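Local structure of beta-glucosidase (Chaetomella raphigera, 6JXG) at residues 207-211 with 235-239. The protein probably hydrolyses terminal, non-reducing beta-D-glucosyl residues, releasing beta-D-glucose. Numbering follows the deposited sequence.
Sequences TYACE and AQHTT
In the N-terminal, TIM-barrel-like domain of this family 3 glycosidase, the connections that follow the adjacent strands 196-199 and 228-231 are joined by the hydrogen bonds of one carboxylate and by an offset aromatic stack. Segment 207-211 begins with the short strand 207-208 and then curls into a 3-10 turn, closed by Glu211 N to Tyr208 O at 2.8 Å; segment 235-239 is extended around Gln236 and runs into helix 239-245. The nearest CA atoms across the pair are those of Cys210 and Gln236, 5.7 Å apart. Glu211, with chi1 and chi2 both m, reaches across so that its OE2 accepts from His237 N (2.7 Å) and Thr238 N (2.8 Å), while its OE1 accepts from Thr238 OG1 (2.5 Å). Thr238, chi1 p, is also the N-cap residue of the helix, so the carboxylate grips the chain just where the helix begins. Beside it, Tyr208 (m, chi2 115°) and His237 (m, chi2 -91°) form the stack, centroids 3.6 Å apart and planes at 7°, with His237 NE2 3.3 Å from Tyr208 CG; Tyr208 OH continues to Asp167 O. Cys210, chi1 m, is disulfide-bonded to Cys199, and its SG packs 3.9 Å from Ala235 CB. A water completes the junction, accepting from Cys210 N at 3.0 Å and donating to Ala235 O at 2.9 Å.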
ATOM      1  N   THR A 207     -17.259  -8.213 -17.084  1.00 14.10           N
ATOM      2  CA  THR A 207     -17.184  -9.584 -16.579  1.00 13.94           C
ATOM      3  C   THR A 207     -16.409  -9.622 -15.242  1.00 12.25           C
ATOM      4  O   THR A 207     -15.270  -9.083 -15.128  1.00 12.74           O
ATOM      5  CB  THR A 207     -16.470 -10.494 -17.615  1.00 13.44           C
ATOM      6  OG1 THR A 207     -17.248 -10.541 -18.806  1.00 11.71           O
ATOM      7  CG2 THR A 207     -16.268 -11.896 -17.075  1.00 14.23           C
ATOM      8  N   TYR A 208     -16.993 -10.259 -14.238  1.00 13.46           N
ATOM      9  CA  TYR A 208     -16.338 -10.409 -12.900  1.00 12.87           C
ATOM     10  C   TYR A 208     -14.880 -10.816 -13.080  1.00 12.16           C
ATOM     11  O   TYR A 208     -14.564 -11.740 -13.870  1.00 12.58           O
ATOM     12  CB  TYR A 208     -17.079 -11.463 -12.068  1.00 14.49           C
ATOM     13  CG  TYR A 208     -18.326 -10.928 -11.436  1.00 15.13           C
ATOM     14  CD1 TYR A 208     -19.593 -11.392 -11.790  1.00 15.25           C
ATOM     15  CD2 TYR A 208     -18.221  -9.864 -10.539  1.00 14.43           C
ATOM     16  CE1 TYR A 208     -20.728 -10.828 -11.184  1.00 16.76           C
ATOM     17  CE2 TYR A 208     -19.331  -9.296  -9.952  1.00 15.33           C
ATOM     18  CZ  TYR A 208     -20.583  -9.759 -10.297  1.00 16.27           C
ATOM     19  OH  TYR A 208     -21.665  -9.183  -9.637  1.00 17.85           O
ATOM     20  N   ALA A 209     -13.996 -10.157 -12.339  1.00 11.94           N
ATOM     21  CA  ALA A 209     -12.561 -10.383 -12.438  1.00 12.10           C
ATOM     22  C   ALA A 209     -12.168 -11.856 -12.297  1.00 11.80           C
ATOM     23  O   ALA A 209     -11.348 -12.369 -13.068  1.00 12.70           O
ATOM     24  CB  ALA A 209     -11.837  -9.513 -11.429  1.00 11.42           C
ATOM     25  N   CYS A 210     -12.801 -12.580 -11.373  1.00 13.16           N
ATOM     26  CA  CYS A 210     -12.477 -14.015 -11.155  1.00 13.78           C
ATOM     27  C   CYS A 210     -13.101 -14.955 -12.211  1.00 14.48           C
ATOM     28  O   CYS A 210     -12.842 -16.197 -12.212  1.00 15.83           O
ATOM     29  CB  CYS A 210     -12.851 -14.403  -9.716  1.00 15.20           C
ATOM     30  SG  CYS A 210     -11.776 -13.504  -8.486  1.00 15.33           S
ATOM     31  N   GLU A 211     -13.838 -14.370 -13.151  1.00 13.26           N
ATOM     32  CA  GLU A 211     -14.480 -15.065 -14.285  1.00 13.05           C
ATOM     33  C   GLU A 211     -14.001 -14.573 -15.603  1.00 13.01           C
ATOM     34  O   GLU A 211     -14.502 -14.926 -16.638  1.00 12.76           O
ATOM     35  CB  GLU A 211     -15.941 -14.787 -14.217  1.00 13.90           C
ATOM     36  CG  GLU A 211     -16.639 -15.178 -12.934  1.00 14.06           C
ATOM     37  CD  GLU A 211     -16.987 -16.676 -12.802  1.00 15.67           C
ATOM     38  OE1 GLU A 211     -17.372 -17.360 -13.816  1.00 14.31           O
ATOM     39  OE2 GLU A 211     -16.881 -17.210 -11.676  1.00 13.60           O
ATOM     40  N   ALA A 235     -15.659 -14.451  -4.410  1.00 12.73           N
ATOM     41  CA  ALA A 235     -15.668 -13.632  -5.646  1.00 13.92           C
ATOM     42  C   ALA A 235     -15.807 -14.565  -6.861  1.00 13.77           C
ATOM     43  O   ALA A 235     -15.912 -14.109  -8.000  1.00 14.28           O
ATOM     44  CB  ALA A 235     -14.421 -12.734  -5.764  1.00 13.39           C
ATOM     45  N   GLN A 236     -15.852 -15.898  -6.630  1.00 14.11           N
ATOM     46  CA  GLN A 236     -16.073 -16.855  -7.727  1.00 12.95           C
ATOM     47  C   GLN A 236     -17.609 -16.892  -7.964  1.00 13.90           C
ATOM     48  O   GLN A 236     -18.366 -16.899  -6.996  1.00 14.01           O
ATOM     49  CB  GLN A 236     -15.603 -18.269  -7.368  1.00 13.25           C
ATOM     50  CG  GLN A 236     -15.926 -19.367  -8.352  1.00 13.43           C
ATOM     51  CD  GLN A 236     -15.464 -20.741  -7.873  1.00 12.65           C
ATOM     52  OE1 GLN A 236     -14.804 -21.492  -8.608  1.00 13.81           O
ATOM     53  NE2 GLN A 236     -15.807 -21.064  -6.654  1.00 11.59           N
ATOM     54  N   HIS A 237     -18.040 -16.943  -9.216  1.00 13.40           N
ATOM     55  CA  HIS A 237     -19.458 -16.910  -9.569  1.00 13.85           C
ATOM     56  C   HIS A 237     -19.939 -18.160 -10.236  1.00 14.03           C
ATOM     57  O   HIS A 237     -21.115 -18.484 -10.095  1.00 12.79           O
ATOM     58  CB  HIS A 237     -19.791 -15.725 -10.513  1.00 15.00           C
ATOM     59  CG  HIS A 237     -19.601 -14.433  -9.825  1.00 16.60           C
ATOM     60  ND1 HIS A 237     -20.611 -13.812  -9.140  1.00 16.82           N
ATOM     61  CD2 HIS A 237     -18.463 -13.777  -9.502  1.00 14.28           C
ATOM     62  CE1 HIS A 237     -20.127 -12.759  -8.501  1.00 15.90           C
ATOM     63  NE2 HIS A 237     -18.821 -12.731  -8.693  1.00 15.21           N
ATOM     64  N   THR A 238     -19.108 -18.798 -11.044  1.00 13.97           N
ATOM     65  CA  THR A 238     -19.506 -20.030 -11.737  1.00 15.60           C
ATOM     66  C   THR A 238     -18.447 -21.107 -11.644  1.00 14.35           C
ATOM     67  O   THR A 238     -17.271 -20.813 -11.471  1.00 14.66           O
ATOM     68  CB  THR A 238     -19.770 -19.747 -13.248  1.00 16.03           C
ATOM     69  OG1 THR A 238     -18.553 -19.579 -13.979  1.00 16.39           O
ATOM     70  CG2 THR A 238     -20.619 -18.497 -13.410  1.00 17.66           C
ATOM     71  N   THR A 239     -18.854 -22.351 -11.815  1.00 14.19           N
ATOM     72  CA  THR A 239     -17.899 -23.447 -11.889  1.00 13.84           C
ATOM     73  C   THR A 239     -16.976 -23.315 -13.141  1.00 15.99           C
ATOM     74  O   THR A 239     -15.721 -23.314 -13.076  1.00 13.96           O
ATOM     75  CB  THR A 239     -18.651 -24.799 -11.950  1.00 13.29           C
ATOM     76  OG1 THR A 239     -19.406 -24.975 -10.779  1.00 11.56           O
ATOM     77  CG2 THR A 239     -17.667 -25.977 -12.125  1.00 13.28           C
TER
HETATM   78  O   HOH W   1     -14.895 -11.734  -9.371  1.00 12.02           O